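Local coordinates for putative 2OG-Fe(II) oxygenase family protein (Caulobacter crescentus CB15, PDB 3OOX), which probably catalyses iron-dependent oxidation with 2-oxoglutarate and O2, forming ethene or cleaving L-arginine to guanidine and glutamate semialdehyde, at residues L153-D158 and K278-C283; G192-I197 and I231-E236; T239-P244 and D290-S295; L269-D274 and I296-F301. All blocks are in the same frame, centred on the assembly; numbering follows the deposited sequence. Where two conformers were deposited one is given.

Contact 1: L153-D158 and K278-C283; sequences LKLERD and KTLQNC. With EDO (1,2-ethanediol), chain H; EDO (1,2-ethanediol), chain J.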
# COMPACT_ATOMS: atom_id res chain seq x y z
N LEU A 153 6.62 -16.57 -10.55
CA LEU A 153 6.25 -17.74 -9.78
C LEU A 153 5.91 -18.95 -10.66
O LEU A 153 5.49 -19.98 -10.14
CB LEU A 153 5.04 -17.42 -8.88
CG LEU A 153 5.33 -16.43 -7.74
CD1 LEU A 153 4.02 -16.05 -7.05
CD2 LEU A 153 6.28 -17.03 -6.73
N LYS A 154 6.09 -18.80 -11.97
CA LYS A 154 5.82 -19.88 -12.95
C LYS A 154 4.35 -20.27 -12.99
O LYS A 154 3.99 -21.44 -13.21
CB LYS A 154 6.75 -21.08 -12.73
CG LYS A 154 8.21 -20.68 -12.66
CD LYS A 154 9.11 -21.87 -12.35
CE LYS A 154 10.58 -21.46 -12.33
NZ LYS A 154 11.10 -21.26 -13.73
N LEU A 155 3.51 -19.26 -12.79
CA LEU A 155 2.07 -19.36 -12.92
C LEU A 155 1.61 -18.78 -14.27
O LEU A 155 2.37 -18.07 -14.94
CB LEU A 155 1.36 -18.58 -11.78
CG LEU A 155 1.74 -18.92 -10.32
CD1 LEU A 155 1.02 -17.98 -9.37
CD2 LEU A 155 1.44 -20.38 -9.92
N GLU A 156 0.37 -19.06 -14.64
CA GLU A 156 -0.27 -18.35 -15.74
C GLU A 156 -0.16 -16.84 -15.52
O GLU A 156 -0.33 -16.36 -14.40
CB GLU A 156 -1.75 -18.74 -15.88
CG GLU A 156 -1.95 -20.15 -16.34
CD GLU A 156 -1.44 -20.40 -17.74
OE1 GLU A 156 -1.80 -19.61 -18.64
OE2 GLU A 156 -0.69 -21.39 -17.94
N ARG A 157 0.14 -16.10 -16.59
CA ARG A 157 0.33 -14.64 -16.46
C ARG A 157 -0.87 -13.93 -15.84
O ARG A 157 -0.70 -12.95 -15.13
CB ARG A 157 0.67 -14.02 -17.83
CG ARG A 157 0.89 -12.53 -17.79
CD ARG A 157 1.43 -12.02 -19.13
NE ARG A 157 1.36 -10.58 -19.20
CZ ARG A 157 1.92 -9.83 -20.12
NH1 ARG A 157 2.66 -10.38 -21.08
NH2 ARG A 157 1.75 -8.52 -20.09
N ASP A 158 -2.07 -14.40 -16.15
CA ASP A 158 -3.31 -13.83 -15.63
C ASP A 158 -3.81 -14.48 -14.33
O ASP A 158 -4.95 -14.22 -13.94
CB ASP A 158 -4.43 -13.84 -16.67
CG ASP A 158 -4.90 -15.23 -17.04
OD1 ASP A 158 -4.25 -16.23 -16.64
OD2 ASP A 158 -5.91 -15.33 -17.78
N LYS A 278 -5.07 -20.62 -0.71
CA LYS A 278 -4.63 -22.01 -0.57
C LYS A 278 -3.22 -22.10 -1.15
O LYS A 278 -2.94 -21.64 -2.26
CB LYS A 278 -5.61 -22.95 -1.27
CG LYS A 278 -5.15 -24.40 -1.28
CD LYS A 278 -6.21 -25.32 -1.89
CE LYS A 278 -5.80 -26.78 -1.78
NZ LYS A 278 -4.54 -27.06 -2.56
N THR A 279 -2.31 -22.67 -0.37
CA THR A 279 -0.89 -22.59 -0.70
C THR A 279 -0.59 -23.05 -2.11
O THR A 279 -1.06 -24.12 -2.55
CB THR A 279 -0.05 -23.43 0.28
OG1 THR A 279 -0.54 -23.21 1.62
CG2 THR A 279 1.45 -23.08 0.13
N LEU A 280 0.20 -22.26 -2.84
CA LEU A 280 0.59 -22.65 -4.19
C LEU A 280 1.43 -23.92 -4.10
O LEU A 280 2.43 -23.99 -3.38
CB LEU A 280 1.39 -21.54 -4.87
CG LEU A 280 0.64 -20.22 -5.13
CD1 LEU A 280 1.60 -19.19 -5.66
CD2 LEU A 280 -0.52 -20.42 -6.10
N GLN A 281 1.03 -24.95 -4.85
CA GLN A 281 1.71 -26.22 -4.70
C GLN A 281 3.14 -26.16 -5.17
O GLN A 281 3.98 -26.87 -4.63
CB GLN A 281 0.93 -27.36 -5.38
CG GLN A 281 -0.19 -27.90 -4.48
CD GLN A 281 0.34 -28.58 -3.20
OE1 GLN A 281 1.25 -29.43 -3.26
NE2 GLN A 281 -0.21 -28.20 -2.05
N ASN A 282 3.44 -25.29 -6.14
CA ASN A 282 4.84 -25.15 -6.57
C ASN A 282 5.73 -24.38 -5.60
O ASN A 282 6.95 -24.32 -5.78
CB ASN A 282 4.94 -24.63 -8.02
CG ASN A 282 4.53 -23.19 -8.16
OD1 ASN A 282 4.12 -22.54 -7.20
ND2 ASN A 282 4.63 -22.68 -9.40
N CYS A 283 5.11 -23.83 -4.54
CA CYS A 283 5.86 -23.26 -3.42
C CYS A 283 5.98 -24.20 -2.22
O CYS A 283 6.52 -23.81 -1.17
CB CYS A 283 5.21 -21.95 -2.97
SG CYS A 283 5.22 -20.68 -4.25
C1 EDO H . -1.30 -24.14 -7.88
O1 EDO H . -1.28 -24.68 -6.52
C2 EDO H . 0.01 -23.48 -8.36
O2 EDO H . 1.18 -24.31 -8.22
C1 EDO J . -6.33 -18.20 -14.60
O1 EDO J . -4.92 -17.99 -14.72
C2 EDO J . -6.95 -17.03 -13.87
O2 EDO J . -7.08 -15.91 -14.75
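Asn282 reaches across to the carbonyl of Leu153 with its side-chain amide, ND2 lying 2.9 Å from Leu153 O. A chi1 of 70° puts CG between the backbone N and the carbonyl carbon, and from there ND2 meets Leu153 O. The bond is bent at the hydrogen (132°), although ND2 approaches nearly in line with the C=O, and the acceptor is tilted from the amide plane. Leu153 lies just past the C-terminal end of helix 127-152, and a short polar side chain such as asparagine can supply a donor to the carbonyl there. Lys154 follows with positive phi in a Schellman motif, its long chain leading away from the contact.

Next to the amide the contact is apolar. Leu155 and Leu280 both hold CG anti to the carbonyl carbon, and their side chains cross obliquely, CD1 of Leu155 meeting CD1 of Leu280 at 3.9 Å. Leu153 CD1 adds a looser touch to Leu280 CD1 at 4.2 Å. The other branch of Leu155, CD2, packs 4.0 Å from Asn282 ND2. An ethanediol, probably from the crystallisation liquor, accepts from Gln281 N at 2.9 Å through its O1.

One amide bond thus ties the end of a long helix to the 3-10 turn 281-283, with leucine methyls packing against one another beside it.

Contact 2: G192-I197 and I231-E236; sequences GDINTI and IGDMLE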
# COMPACT_ATOMS: atom_id res chain seq x y z
N GLY A 192 4.73 -4.30 9.06
CA GLY A 192 4.52 -4.98 7.79
C GLY A 192 3.08 -4.72 7.35
O GLY A 192 2.23 -4.26 8.14
N ASP A 193 2.79 -5.00 6.09
CA ASP A 193 1.46 -4.83 5.55
C ASP A 193 0.76 -6.17 5.47
O ASP A 193 1.41 -7.19 5.20
CB ASP A 193 1.57 -4.26 4.12
CG ASP A 193 1.90 -2.77 4.08
OD1 ASP A 193 1.86 -2.12 5.16
OD2 ASP A 193 2.19 -2.27 2.97
N ILE A 194 -0.55 -6.16 5.69
CA ILE A 194 -1.36 -7.38 5.79
C ILE A 194 -2.00 -7.83 4.50
O ILE A 194 -2.51 -8.97 4.42
CB ILE A 194 -2.36 -7.33 6.94
CG1 ILE A 194 -3.46 -6.33 6.70
CG2 ILE A 194 -1.65 -7.03 8.27
CD1 ILE A 194 -4.45 -6.25 7.89
N ASN A 195 -1.90 -7.00 3.45
CA ASN A 195 -2.67 -7.14 2.23
C ASN A 195 -1.89 -7.91 1.16
O ASN A 195 -1.04 -8.73 1.49
CB ASN A 195 -3.16 -5.75 1.78
CG ASN A 195 -2.03 -4.71 1.70
OD1 ASN A 195 -1.50 -4.29 2.75
ND2 ASN A 195 -1.68 -4.28 0.47
N THR A 196 -2.19 -7.69 -0.11
CA THR A 196 -1.56 -8.46 -1.19
C THR A 196 -0.27 -7.79 -1.67
O THR A 196 0.82 -8.34 -1.49
CB THR A 196 -2.57 -8.68 -2.32
OG1 THR A 196 -3.71 -9.38 -1.77
CG2 THR A 196 -1.94 -9.44 -3.54
N ILE A 197 -0.40 -6.62 -2.26
CA ILE A 197 0.74 -5.73 -2.48
C ILE A 197 0.33 -4.30 -2.18
O ILE A 197 -0.85 -3.95 -2.28
CB ILE A 197 1.32 -5.78 -3.92
CG1 ILE A 197 0.23 -5.52 -4.97
CG2 ILE A 197 1.99 -7.15 -4.17
CD1 ILE A 197 0.80 -5.36 -6.43
N ILE A 231 5.37 -6.57 -1.02
CA ILE A 231 4.57 -7.76 -0.77
C ILE A 231 3.89 -7.62 0.60
O ILE A 231 4.54 -7.19 1.56
CB ILE A 231 5.48 -9.01 -0.71
CG1 ILE A 231 6.31 -9.12 -2.01
CG2 ILE A 231 4.65 -10.31 -0.38
CD1 ILE A 231 5.49 -9.33 -3.27
N GLY A 232 2.61 -8.01 0.71
CA GLY A 232 1.91 -8.04 1.99
C GLY A 232 1.66 -9.46 2.44
O GLY A 232 1.87 -10.43 1.68
N ASP A 233 1.12 -9.59 3.65
CA ASP A 233 1.02 -10.88 4.28
C ASP A 233 0.11 -11.84 3.49
O ASP A 233 0.37 -13.05 3.55
CB ASP A 233 0.45 -10.76 5.69
CG ASP A 233 1.40 -10.11 6.66
OD1 ASP A 233 2.60 -9.91 6.35
OD2 ASP A 233 0.93 -9.78 7.76
N MSE A 234 -0.93 -11.37 2.81
CA MSE A 234 -1.81 -12.28 2.05
C MSE A 234 -1.02 -13.00 0.97
O MSE A 234 -1.20 -14.21 0.76
CB MSE A 234 -2.99 -11.53 1.41
CG MSE A 234 -4.06 -11.09 2.36
SE MSE A 234 -5.38 -9.94 1.48
CE MSE A 234 -6.56 -9.62 2.96
N LEU A 235 -0.16 -12.27 0.26
CA LEU A 235 0.59 -12.85 -0.84
C LEU A 235 1.73 -13.70 -0.28
O LEU A 235 2.06 -14.76 -0.83
CB LEU A 235 1.09 -11.75 -1.76
CG LEU A 235 1.90 -12.13 -2.98
CD1 LEU A 235 1.20 -13.21 -3.83
CD2 LEU A 235 2.19 -10.90 -3.87
N GLU A 236 2.35 -13.25 0.82
CA GLU A 236 3.35 -14.07 1.51
C GLU A 236 2.75 -15.43 1.85
O GLU A 236 3.39 -16.48 1.58
CB GLU A 236 3.87 -13.36 2.78
CG GLU A 236 4.88 -14.18 3.58
CD GLU A 236 5.27 -13.49 4.87
OE1 GLU A 236 4.39 -13.32 5.72
OE2 GLU A 236 6.44 -13.10 4.98
O HOH W 1 5.03 -5.72 4.40
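Gly232 N donates to Thr196 O at 2.9 Å. Asn195 O, the next carbonyl back, stands over Gly232 C at 3.0 Å; a beta carbon on Gly232 would collide with it, so the residue type is set by steric need. Gly232 is also the N-cap of helix 233-238, whose first amides find acceptors on the other segment: Asp233 N bonds Asp193 O at 2.9 Å and Met234 N, of a selenomethionine, bonds Asn195 O at 3.0 Å from above the carbonyl plane, with a weak second bond to Ile194 O. Beside them the apolar chains close up, Ile197 CG2 lying 3.8 Å from Leu235 CD2, the two pointing the same way, with helix 127-152 touching both. Thr196 and Ile197 form a classic beta bulge opposite Leu269.

The other side is looser. There a water replaces direct backbone contact, accepting from Asp193 N at 2.9 Å and donating to Ile231 O. Asp233 OD2 lies 3.8 Å from Ile194 CG2, and its OD1 is 3.2 Å from Asp193 O, two acceptors that do not bond. The carboxylate spends its charge elsewhere, on Arg305 and Ser245. An alanine in place of Asp233 would probably leave Arg305 without its anionic mate and cost Ser245 OG its carboxylate partner.

Asp193, whose OD2 bonds Thr198 and Asn230, probably corresponds to the aspartate of the His-X-Asp iron-binding motif of this family. Three successive carbonyls, of residues 193-195, accept from the first N-H groups of the helix, and with the Thr196 O bond they fix the loop against the helix start.

Contact 3: T239-P244 and D290-S295; sequences TNNVLP and DRYPES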
# COMPACT_ATOMS: atom_id res chain seq x y z
N THR A 239 2.14 -17.80 -1.19
CA THR A 239 3.40 -18.34 -1.75
C THR A 239 4.21 -19.17 -0.77
O THR A 239 5.40 -19.43 -1.03
CB THR A 239 4.29 -17.20 -2.30
OG1 THR A 239 4.70 -16.35 -1.21
CG2 THR A 239 3.56 -16.37 -3.37
N ASN A 240 3.60 -19.59 0.33
CA ASN A 240 4.32 -20.37 1.35
C ASN A 240 5.62 -19.68 1.75
O ASN A 240 6.67 -20.32 1.98
CB ASN A 240 4.63 -21.78 0.85
CG ASN A 240 4.80 -22.77 1.99
OD1 ASN A 240 4.18 -22.62 3.06
ND2 ASN A 240 5.60 -23.81 1.75
N ASN A 241 5.51 -18.36 1.85
CA ASN A 241 6.61 -17.47 2.26
C ASN A 241 7.79 -17.36 1.29
O ASN A 241 8.81 -16.78 1.62
CB ASN A 241 7.06 -17.82 3.70
CG ASN A 241 5.98 -17.52 4.73
OD1 ASN A 241 4.88 -18.00 4.62
ND2 ASN A 241 6.30 -16.68 5.71
N VAL A 242 7.62 -17.86 0.07
CA VAL A 242 8.61 -17.69 -0.98
C VAL A 242 8.83 -16.18 -1.26
O VAL A 242 9.95 -15.73 -1.38
CB VAL A 242 8.22 -18.46 -2.26
CG1 VAL A 242 9.07 -18.00 -3.45
CG2 VAL A 242 8.38 -19.98 -2.05
N LEU A 243 7.72 -15.42 -1.32
CA LEU A 243 7.82 -13.97 -1.40
C LEU A 243 7.52 -13.39 -0.01
O LEU A 243 6.42 -13.55 0.51
CB LEU A 243 6.84 -13.40 -2.42
CG LEU A 243 6.99 -13.92 -3.86
CD1 LEU A 243 6.03 -13.25 -4.82
CD2 LEU A 243 8.43 -13.75 -4.40
N PRO A 244 8.51 -12.71 0.60
CA PRO A 244 8.36 -12.29 2.01
C PRO A 244 7.64 -10.94 2.13
O PRO A 244 7.85 -10.07 1.29
CB PRO A 244 9.79 -12.15 2.47
CG PRO A 244 10.54 -11.71 1.19
CD PRO A 244 9.88 -12.47 0.10
N ASP A 290 4.52 -27.12 3.49
CA ASP A 290 3.36 -26.26 3.57
C ASP A 290 3.16 -25.74 5.01
O ASP A 290 2.93 -26.53 5.94
CB ASP A 290 2.14 -27.02 3.09
CG ASP A 290 0.95 -26.15 2.79
OD1 ASP A 290 0.95 -24.93 3.07
OD2 ASP A 290 -0.01 -26.73 2.27
N ARG A 291 3.28 -24.42 5.17
CA ARG A 291 3.10 -23.79 6.47
C ARG A 291 1.63 -23.52 6.77
O ARG A 291 1.27 -23.17 7.91
CB ARG A 291 3.87 -22.47 6.52
CG ARG A 291 5.31 -22.63 6.23
CD ARG A 291 5.98 -21.27 6.18
NE ARG A 291 7.26 -21.39 5.49
CZ ARG A 291 8.29 -20.58 5.65
NH1 ARG A 291 8.23 -19.52 6.48
NH2 ARG A 291 9.40 -20.80 4.97
N TYR A 292 0.77 -23.71 5.76
CA TYR A 292 -0.63 -23.34 5.84
C TYR A 292 -1.55 -24.47 5.39
O TYR A 292 -2.25 -24.35 4.40
CB TYR A 292 -0.86 -22.06 5.02
CG TYR A 292 0.15 -20.97 5.36
CD1 TYR A 292 0.04 -20.27 6.55
CD2 TYR A 292 1.23 -20.66 4.51
CE1 TYR A 292 0.96 -19.30 6.90
CE2 TYR A 292 2.15 -19.68 4.84
CZ TYR A 292 2.01 -19.00 6.04
OH TYR A 292 2.92 -18.02 6.37
N PRO A 293 -1.56 -25.59 6.14
CA PRO A 293 -2.36 -26.73 5.70
C PRO A 293 -3.86 -26.46 5.68
O PRO A 293 -4.58 -27.15 4.95
CB PRO A 293 -2.02 -27.82 6.73
CG PRO A 293 -1.61 -27.09 7.95
CD PRO A 293 -0.91 -25.84 7.44
N GLU A 294 -4.32 -25.48 6.48
CA GLU A 294 -5.71 -25.06 6.47
C GLU A 294 -5.82 -23.76 5.66
O GLU A 294 -5.22 -22.74 6.04
CB GLU A 294 -6.20 -24.82 7.90
CG GLU A 294 -5.99 -26.02 8.84
CD GLU A 294 -5.25 -25.64 10.12
OE1 GLU A 294 -4.04 -25.30 10.05
OE2 GLU A 294 -5.87 -25.70 11.21
N SER A 295 -6.57 -23.81 4.57
CA SER A 295 -6.76 -22.61 3.76
C SER A 295 -7.68 -21.62 4.46
O SER A 295 -8.30 -21.93 5.48
CB SER A 295 -7.30 -22.98 2.38
OG SER A 295 -6.44 -23.92 1.75
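The guanidinium of Arg291 and the side-chain amide of Asn241 lie stacked, their planes 16° apart. Over one face of the guanidinium sits Asn241 CB, 3.4 Å above the plane and offset toward the rim, with Asn240 O on the same face. The ring of Tyr292 is used differently: Arg291 CB rests over one face, 3.7 Å above the plane of that ring, while Asn241 OD1 lies at the edge and in plane. Amide and ring are nearly coplanar, 17° apart, which lets Tyr292 OH donate to Asn241 OD1 at 2.6 Å on a lone pair in the carbonyl plane. One asparagine therefore presents its flat face to the arginine and its oxygen to the phenol.

Asn240 serves the backbone. Its CG is anti to its own N. OD1 accepts from Arg291 N at 2.9 Å, and this bond is nearly straight (170°). Its ND2 turns to Pro289 O and Cys283 O, so both ends of the amide are used. Asparagine tolerates positive phi well, and both Asn240 and Asn241 have it: Asn240 is the C-prime residue of the Schellman motif that ends helix 233-238, and the pair form the corners of a type I' turn from Thr239 to Val242. In the other segment, Asp290 OD1 accepts from Tyr292 N at 3.0 Å, an Asx turn in which the donor comes from above the carboxylate plane, and also bonds Thr279 OG1. Arg291 NH2 is held by Asn288.

Two adjacent amides thus tie a helix end to the loop 290-295 by directed polar bonds and flat stacking, uncharged groups meeting a cation and a phenol at the surface.

Contact 4: L269-D274 and I296-F301; sequences LHFASD and ITADEF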
# COMPACT_ATOMS: atom_id res chain seq x y z
N LEU A 269 -3.50 -2.87 -2.00
CA LEU A 269 -4.22 -3.77 -2.87
C LEU A 269 -4.47 -5.06 -2.13
O LEU A 269 -3.55 -5.65 -1.55
CB LEU A 269 -3.44 -4.02 -4.16
CG LEU A 269 -4.19 -4.61 -5.35
CD1 LEU A 269 -3.46 -4.22 -6.67
CD2 LEU A 269 -4.37 -6.12 -5.23
N HIS A 270 -5.75 -5.47 -2.09
CA HIS A 270 -6.20 -6.67 -1.40
C HIS A 270 -6.86 -7.63 -2.38
O HIS A 270 -7.40 -7.23 -3.42
CB HIS A 270 -7.32 -6.33 -0.42
CG HIS A 270 -6.89 -5.65 0.84
ND1 HIS A 270 -6.27 -4.41 0.91
CD2 HIS A 270 -7.07 -6.04 2.13
CE1 HIS A 270 -6.10 -4.08 2.18
NE2 HIS A 270 -6.56 -5.05 2.94
N PHE A 271 -6.81 -8.92 -2.03
CA PHE A 271 -7.57 -9.92 -2.73
C PHE A 271 -9.10 -9.65 -2.51
O PHE A 271 -9.55 -9.01 -1.57
CB PHE A 271 -7.28 -11.32 -2.19
CG PHE A 271 -5.93 -11.86 -2.53
CD1 PHE A 271 -5.46 -11.87 -3.83
CD2 PHE A 271 -5.13 -12.46 -1.56
CE1 PHE A 271 -4.22 -12.38 -4.15
CE2 PHE A 271 -3.90 -13.03 -1.90
CZ PHE A 271 -3.43 -12.96 -3.19
N ALA A 272 -9.91 -10.23 -3.40
CA ALA A 272 -11.33 -10.40 -3.18
C ALA A 272 -11.62 -11.09 -1.84
O ALA A 272 -10.96 -12.06 -1.47
CB ALA A 272 -11.90 -11.24 -4.33
N SER A 273 -12.61 -10.58 -1.14
CA SER A 273 -12.97 -11.06 0.20
C SER A 273 -13.24 -12.56 0.27
O SER A 273 -12.83 -13.22 1.21
CB SER A 273 -14.22 -10.34 0.68
OG SER A 273 -13.94 -8.99 0.88
N ASP A 274 -13.89 -13.07 -0.76
CA ASP A 274 -14.20 -14.48 -0.86
C ASP A 274 -13.16 -15.38 -1.55
O ASP A 274 -13.42 -16.58 -1.79
CB ASP A 274 -15.60 -14.67 -1.51
CG ASP A 274 -15.72 -14.07 -2.92
OD1 ASP A 274 -14.71 -13.54 -3.42
OD2 ASP A 274 -16.83 -14.20 -3.54
N ILE A 296 -7.76 -20.40 3.92
CA ILE A 296 -8.48 -19.30 4.59
C ILE A 296 -8.93 -18.32 3.54
O ILE A 296 -8.21 -18.13 2.55
CB ILE A 296 -7.56 -18.60 5.67
CG1 ILE A 296 -8.40 -17.71 6.59
CG2 ILE A 296 -6.38 -17.83 5.02
CD1 ILE A 296 -7.67 -17.29 7.87
N THR A 297 -10.11 -17.73 3.68
CA THR A 297 -10.50 -16.70 2.72
C THR A 297 -9.71 -15.42 3.03
O THR A 297 -9.29 -15.21 4.16
CB THR A 297 -11.98 -16.33 2.73
OG1 THR A 297 -12.36 -15.77 4.00
CG2 THR A 297 -12.87 -17.57 2.46
N ALA A 298 -9.56 -14.56 2.03
CA ALA A 298 -8.87 -13.29 2.26
C ALA A 298 -9.56 -12.50 3.37
O ALA A 298 -8.89 -11.89 4.25
CB ALA A 298 -8.84 -12.46 0.97
N ASP A 299 -10.90 -12.50 3.41
CA ASP A 299 -11.56 -11.71 4.43
C ASP A 299 -11.37 -12.32 5.82
O ASP A 299 -11.22 -11.57 6.80
CB ASP A 299 -13.05 -11.48 4.16
CG ASP A 299 -13.60 -10.39 5.04
OD1 ASP A 299 -13.10 -9.24 4.91
OD2 ASP A 299 -14.47 -10.72 5.88
N GLU A 300 -11.39 -13.64 5.93
CA GLU A 300 -11.12 -14.33 7.20
C GLU A 300 -9.72 -13.96 7.71
O GLU A 300 -9.50 -13.74 8.90
CB GLU A 300 -11.23 -15.87 7.02
CG GLU A 300 -12.68 -16.44 6.92
CD GLU A 300 -12.84 -17.87 6.30
OE1 GLU A 300 -11.87 -18.60 5.97
OE2 GLU A 300 -14.02 -18.29 6.17
N PHE A 301 -8.77 -13.96 6.79
CA PHE A 301 -7.36 -13.64 7.10
C PHE A 301 -7.23 -12.18 7.52
O PHE A 301 -6.54 -11.88 8.50
CB PHE A 301 -6.50 -13.92 5.89
CG PHE A 301 -5.02 -13.68 6.10
CD1 PHE A 301 -4.25 -14.60 6.74
CD2 PHE A 301 -4.43 -12.51 5.66
CE1 PHE A 301 -2.90 -14.39 6.92
CE2 PHE A 301 -3.07 -12.29 5.84
CZ PHE A 301 -2.31 -13.24 6.47
O HOH W 2 -11.85 -8.49 2.63
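Ala298 turns its methyl into the bend of 269-274, where CB sits 3.3 Å from Ala272 O and 3.7 Å from Phe271 CB. That methyl lies at the edge of the Phe271 ring, near its plane, and alanine's single carbon fits between these neighbours. Beyond it, Ser273 and Asp299 stand with their beta carbons 3.8 Å apart. Asp299 has CG anti to its backbone N (chi1 -165°), and a water bridges the two polar ends, 2.8 Å from Ser273 OG and 2.7 Å from Asp299 OD1. Ser273 OG also bonds His114, and Asp299 OD2 bonds Gln303.

The backbone link is Asp299 N to Ser273 O at 3.0 Å, in the carbonyl plane and on a lone pair. Thr297, the N-cap of helix 298-309, brings CB to 3.6 Å from Ser273 O, while its OG1 accepts from Glu300 N and Glu300 OE1 accepts from Thr297 N, a capping box. An alanine in place of Thr297 would probably leave Glu300 N without its capping acceptor and fray the start of the helix.

The first turn of the C-terminal helix is therefore served by its own capping box and by backbone of the chain leaving strand 262-269, Ser273 O among it.

In the fold
Contact 2 lies deepest, about 9 Å from the centre of the chain, and carries the loop of the presumed iron motif; a bound ethanediol about 6 Å from the Asp193 side chain may mark a pocket. The other three contacts lie farther out. Contact 4 joins contact 2 through Thr196 N and Leu269 O, 2.8 Å apart, their centres about 11 Å from each other. Contact 3 meets contact 2 where Asn241 N approaches Glu236 O at 2.8 Å, and meets contact 1 where Thr279 OG1 lies 2.7 Å from Asp290 OD1. Contacts 1 and 2 do not touch, their nearest atoms about 5 Å apart, so contact 3 connects them.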